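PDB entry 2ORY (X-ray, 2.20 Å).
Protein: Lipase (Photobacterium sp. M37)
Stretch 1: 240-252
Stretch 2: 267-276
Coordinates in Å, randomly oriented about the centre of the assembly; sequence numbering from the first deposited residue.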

# COMPACT_ATOMS: atom_id res chain seq x y z
N TYR A 240 8.67 -0.51 -9.66
CA TYR A 240 9.83 -1.06 -10.39
C TYR A 240 10.89 -1.74 -9.53
O TYR A 240 11.89 -2.23 -10.05
CB TYR A 240 10.51 0.01 -11.25
CG TYR A 240 9.79 0.36 -12.53
CD1 TYR A 240 8.62 1.13 -12.51
CD2 TYR A 240 10.29 -0.04 -13.78
CE1 TYR A 240 7.97 1.49 -13.68
CE2 TYR A 240 9.63 0.32 -14.97
CZ TYR A 240 8.47 1.09 -14.91
OH TYR A 240 7.81 1.46 -16.06
N ALA A 241 10.70 -1.72 -8.21
CA ALA A 241 11.62 -2.37 -7.28
C ALA A 241 10.87 -3.57 -6.72
O ALA A 241 9.65 -3.48 -6.50
CB ALA A 241 11.99 -1.41 -6.16
N TRP A 242 11.55 -4.68 -6.46
CA TRP A 242 12.98 -4.84 -6.67
C TRP A 242 13.32 -5.90 -7.71
O TRP A 242 14.39 -6.51 -7.66
CB TRP A 242 13.64 -5.21 -5.33
CG TRP A 242 13.85 -4.06 -4.40
CD1 TRP A 242 14.99 -3.31 -4.26
CD2 TRP A 242 12.91 -3.55 -3.45
NE1 TRP A 242 14.82 -2.36 -3.29
CE2 TRP A 242 13.55 -2.48 -2.77
CE3 TRP A 242 11.60 -3.88 -3.11
CZ2 TRP A 242 12.91 -1.75 -1.77
CZ3 TRP A 242 10.96 -3.15 -2.10
CH2 TRP A 242 11.62 -2.10 -1.45
N ASN A 243 12.43 -6.17 -8.65
CA ASN A 243 12.74 -7.16 -9.68
C ASN A 243 13.96 -6.59 -10.42
O ASN A 243 13.97 -5.41 -10.77
CB ASN A 243 11.54 -7.33 -10.60
CG ASN A 243 11.88 -8.06 -11.89
OD1 ASN A 243 12.41 -7.47 -12.83
ND2 ASN A 243 11.59 -9.35 -11.93
N THR A 244 14.99 -7.41 -10.63
CA THR A 244 16.21 -6.90 -11.28
C THR A 244 15.98 -6.25 -12.65
O THR A 244 16.49 -5.16 -12.90
CB THR A 244 17.31 -8.00 -11.42
OG1 THR A 244 16.95 -8.91 -12.46
CG2 THR A 244 17.47 -8.78 -10.11
N ASN A 245 15.21 -6.89 -13.52
CA ASN A 245 14.95 -6.32 -14.85
C ASN A 245 14.29 -4.95 -14.75
O ASN A 245 14.64 -4.02 -15.47
CB ASN A 245 14.06 -7.25 -15.66
CG ASN A 245 14.79 -8.50 -16.08
OD1 ASN A 245 15.79 -8.42 -16.80
ND2 ASN A 245 14.31 -9.65 -15.62
N SER A 246 13.30 -4.86 -13.86
CA SER A 246 12.58 -3.62 -13.62
C SER A 246 13.50 -2.52 -13.11
O SER A 246 13.41 -1.37 -13.53
CB SER A 246 11.48 -3.85 -12.59
OG SER A 246 10.38 -4.51 -13.17
N LEU A 247 14.39 -2.87 -12.19
CA LEU A 247 15.29 -1.88 -11.63
C LEU A 247 16.14 -1.22 -12.72
O LEU A 247 16.39 -0.01 -12.69
CB LEU A 247 16.17 -2.53 -10.55
CG LEU A 247 15.50 -2.85 -9.19
CD1 LEU A 247 16.47 -3.66 -8.33
CD2 LEU A 247 15.12 -1.56 -8.47
N LYS A 248 16.56 -2.02 -13.69
CA LYS A 248 17.39 -1.51 -14.79
C LYS A 248 16.66 -0.56 -15.74
O LYS A 248 17.24 -0.11 -16.73
CB LYS A 248 18.00 -2.68 -15.55
CG LYS A 248 19.10 -3.38 -14.75
CD LYS A 248 19.55 -4.68 -15.39
CE LYS A 248 20.55 -5.41 -14.50
NZ LYS A 248 20.83 -6.78 -15.00
N LYS A 249 15.41 -0.25 -15.44
CA LYS A 249 14.62 0.66 -16.27
C LYS A 249 14.44 2.00 -15.59
O LYS A 249 13.91 2.93 -16.20
CB LYS A 249 13.24 0.08 -16.55
CG LYS A 249 13.23 -1.13 -17.46
CD LYS A 249 11.80 -1.61 -17.69
CE LYS A 249 11.78 -2.93 -18.45
NZ LYS A 249 10.42 -3.54 -18.44
N LEU A 250 14.86 2.10 -14.33
CA LEU A 250 14.71 3.34 -13.57
C LEU A 250 15.51 4.52 -14.09
O LEU A 250 15.02 5.64 -14.09
CB LEU A 250 15.06 3.11 -12.09
CG LEU A 250 14.06 2.19 -11.37
CD1 LEU A 250 14.57 1.86 -9.98
CD2 LEU A 250 12.73 2.88 -11.29
N LYS A 251 16.74 4.29 -14.54
CA LYS A 251 17.56 5.40 -15.04
C LYS A 251 16.94 6.21 -16.20
O LYS A 251 17.16 7.42 -16.31
CB LYS A 251 18.91 4.88 -15.51
CG LYS A 251 18.81 4.05 -16.76
CD LYS A 251 20.17 3.71 -17.31
CE LYS A 251 20.05 2.84 -18.55
NZ LYS A 251 21.39 2.42 -19.03
N SER A 252 16.18 5.55 -17.07
CA SER A 252 15.60 6.23 -18.23
C SER A 252 14.09 6.19 -18.33
O SER A 252 13.52 6.37 -19.40
CB SER A 252 16.20 5.64 -19.50
OG SER A 252 16.01 4.24 -19.50
N GLN A 267 21.55 9.34 -7.15
CA GLN A 267 20.49 8.36 -7.36
C GLN A 267 20.95 7.21 -8.28
O GLN A 267 20.53 6.06 -8.11
CB GLN A 267 19.26 9.04 -7.95
CG GLN A 267 18.28 9.55 -6.90
CD GLN A 267 18.89 10.55 -5.93
OE1 GLN A 267 18.79 10.38 -4.71
NE2 GLN A 267 19.49 11.60 -6.46
N ARG A 268 21.80 7.52 -9.25
CA ARG A 268 22.31 6.47 -10.16
C ARG A 268 23.11 5.48 -9.34
O ARG A 268 23.03 4.28 -9.59
CB ARG A 268 23.20 7.06 -11.25
CG ARG A 268 22.46 7.70 -12.40
CD ARG A 268 23.44 8.36 -13.35
NE ARG A 268 22.76 9.00 -14.47
CZ ARG A 268 22.23 8.34 -15.49
NH1 ARG A 268 22.32 7.01 -15.55
NH2 ARG A 268 21.60 9.00 -16.45
N ALA A 269 23.89 5.97 -8.37
CA ALA A 269 24.68 5.10 -7.49
C ALA A 269 23.74 4.25 -6.62
O ALA A 269 23.99 3.06 -6.40
CB ALA A 269 25.60 5.95 -6.59
N LEU A 270 22.66 4.85 -6.11
CA LEU A 270 21.70 4.09 -5.29
C LEU A 270 21.03 3.00 -6.12
O LEU A 270 20.89 1.87 -5.66
CB LEU A 270 20.64 5.01 -4.68
CG LEU A 270 21.03 5.71 -3.37
CD1 LEU A 270 20.07 6.83 -3.03
CD2 LEU A 270 21.04 4.68 -2.28
N ILE A 271 20.64 3.33 -7.35
CA ILE A 271 20.02 2.35 -8.23
C ILE A 271 20.96 1.15 -8.43
O ILE A 271 20.54 0.00 -8.29
CB ILE A 271 19.70 2.95 -9.62
CG1 ILE A 271 18.67 4.06 -9.49
CG2 ILE A 271 19.18 1.86 -10.54
CD1 ILE A 271 17.34 3.56 -9.08
N ARG A 272 22.21 1.42 -8.78
CA ARG A 272 23.19 0.34 -8.97
C ARG A 272 23.37 -0.46 -7.70
O ARG A 272 23.49 -1.68 -7.75
CB ARG A 272 24.55 0.87 -9.43
CG ARG A 272 24.55 1.45 -10.85
CD ARG A 272 25.96 1.55 -11.40
NE ARG A 272 26.86 2.32 -10.54
CZ ARG A 272 26.83 3.65 -10.43
NH1 ARG A 272 25.95 4.35 -11.12
NH2 ARG A 272 27.69 4.27 -9.64
N ALA A 273 23.41 0.21 -6.55
CA ALA A 273 23.53 -0.53 -5.29
C ALA A 273 22.31 -1.45 -5.09
O ALA A 273 22.46 -2.61 -4.70
CB ALA A 273 23.68 0.43 -4.14
N MET A 274 21.10 -0.95 -5.36
CA MET A 274 19.87 -1.75 -5.23
C MET A 274 19.94 -2.99 -6.12
O MET A 274 19.55 -4.09 -5.71
CB MET A 274 18.64 -0.94 -5.66
CG MET A 274 18.21 0.18 -4.73
SD MET A 274 17.15 1.40 -5.55
CE MET A 274 15.58 0.49 -5.61
N ILE A 275 20.42 -2.82 -7.36
CA ILE A 275 20.52 -3.94 -8.29
C ILE A 275 21.51 -4.94 -7.71
O ILE A 275 21.21 -6.13 -7.59
CB ILE A 275 20.97 -3.46 -9.70
CG1 ILE A 275 19.86 -2.61 -10.34
CG2 ILE A 275 21.32 -4.65 -10.60
CD1 ILE A 275 20.28 -1.95 -11.65
N ALA A 276 22.68 -4.44 -7.33
CA ALA A 276 23.70 -5.29 -6.73
C ALA A 276 23.20 -6.07 -5.49
O ALA A 276 23.45 -7.27 -5.36
CB ALA A 276 24.90 -4.44 -6.35

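Stretch 2 is a continuous piece of helix, held by backbone bonds such as Ile271 N to Gln267 O (2.8 Å) and Met274 N to Leu270 O (2.8 Å). Stretch 1 is less regular. A cis peptide bond precedes Trp242, and a short helix spans 244-247. Asn243 caps that helix: its OD1 accepts from Ser246 N at 2.9 Å, satisfying an amide that has no backbone partner in the first turn. A type I turn follows from Leu247 to Leu250, with Leu250 N bonded to Leu247 O at 3.1 Å.

The chain directions run opposite. Trp242 lies near Met274, their CA atoms 7.7 Å apart, while Lys251 lies near Arg268, their CA atoms 6.9 Å apart. No hydrogen bond joins the two stretches. They bury 471 Å² between them, and the contact is mainly apolar.

Met274 points toward stretch 1, and its flexible thioether chain ends in a methyl that meets three residues. Met274 CE lies 3.5 Å from Leu247 CD2, 4.1 Å from Ala241 CB and 3.8 Å from Trp242 NE1. The approach to the indole ring is oblique.

Ile271 and Ile275 are one helical turn apart, so both can serve the same side of the helix. Leu250 CD1 meets Ile271 CD1 at 3.4 Å, a close methyl contact. Ile271 CG2 also lies 4.0 Å from the backbone atom Leu247 O. Ile275 CG1 packs 3.7 Å from Leu247 CB. Leu247 therefore touches Ile271, Met274 and Ile275.

Lys248 and Lys251 make contact through carbon atoms of their side chains. Lys248 CG lies 3.6 Å from Ile275 CD1, so its aliphatic portion extends the apolar contact. Lys251 CB lies 4.0 Å from Arg268 NH1. The end of the Lys251 side chain leads away, with Lys251 NZ 5.8 Å from Arg268 NH1.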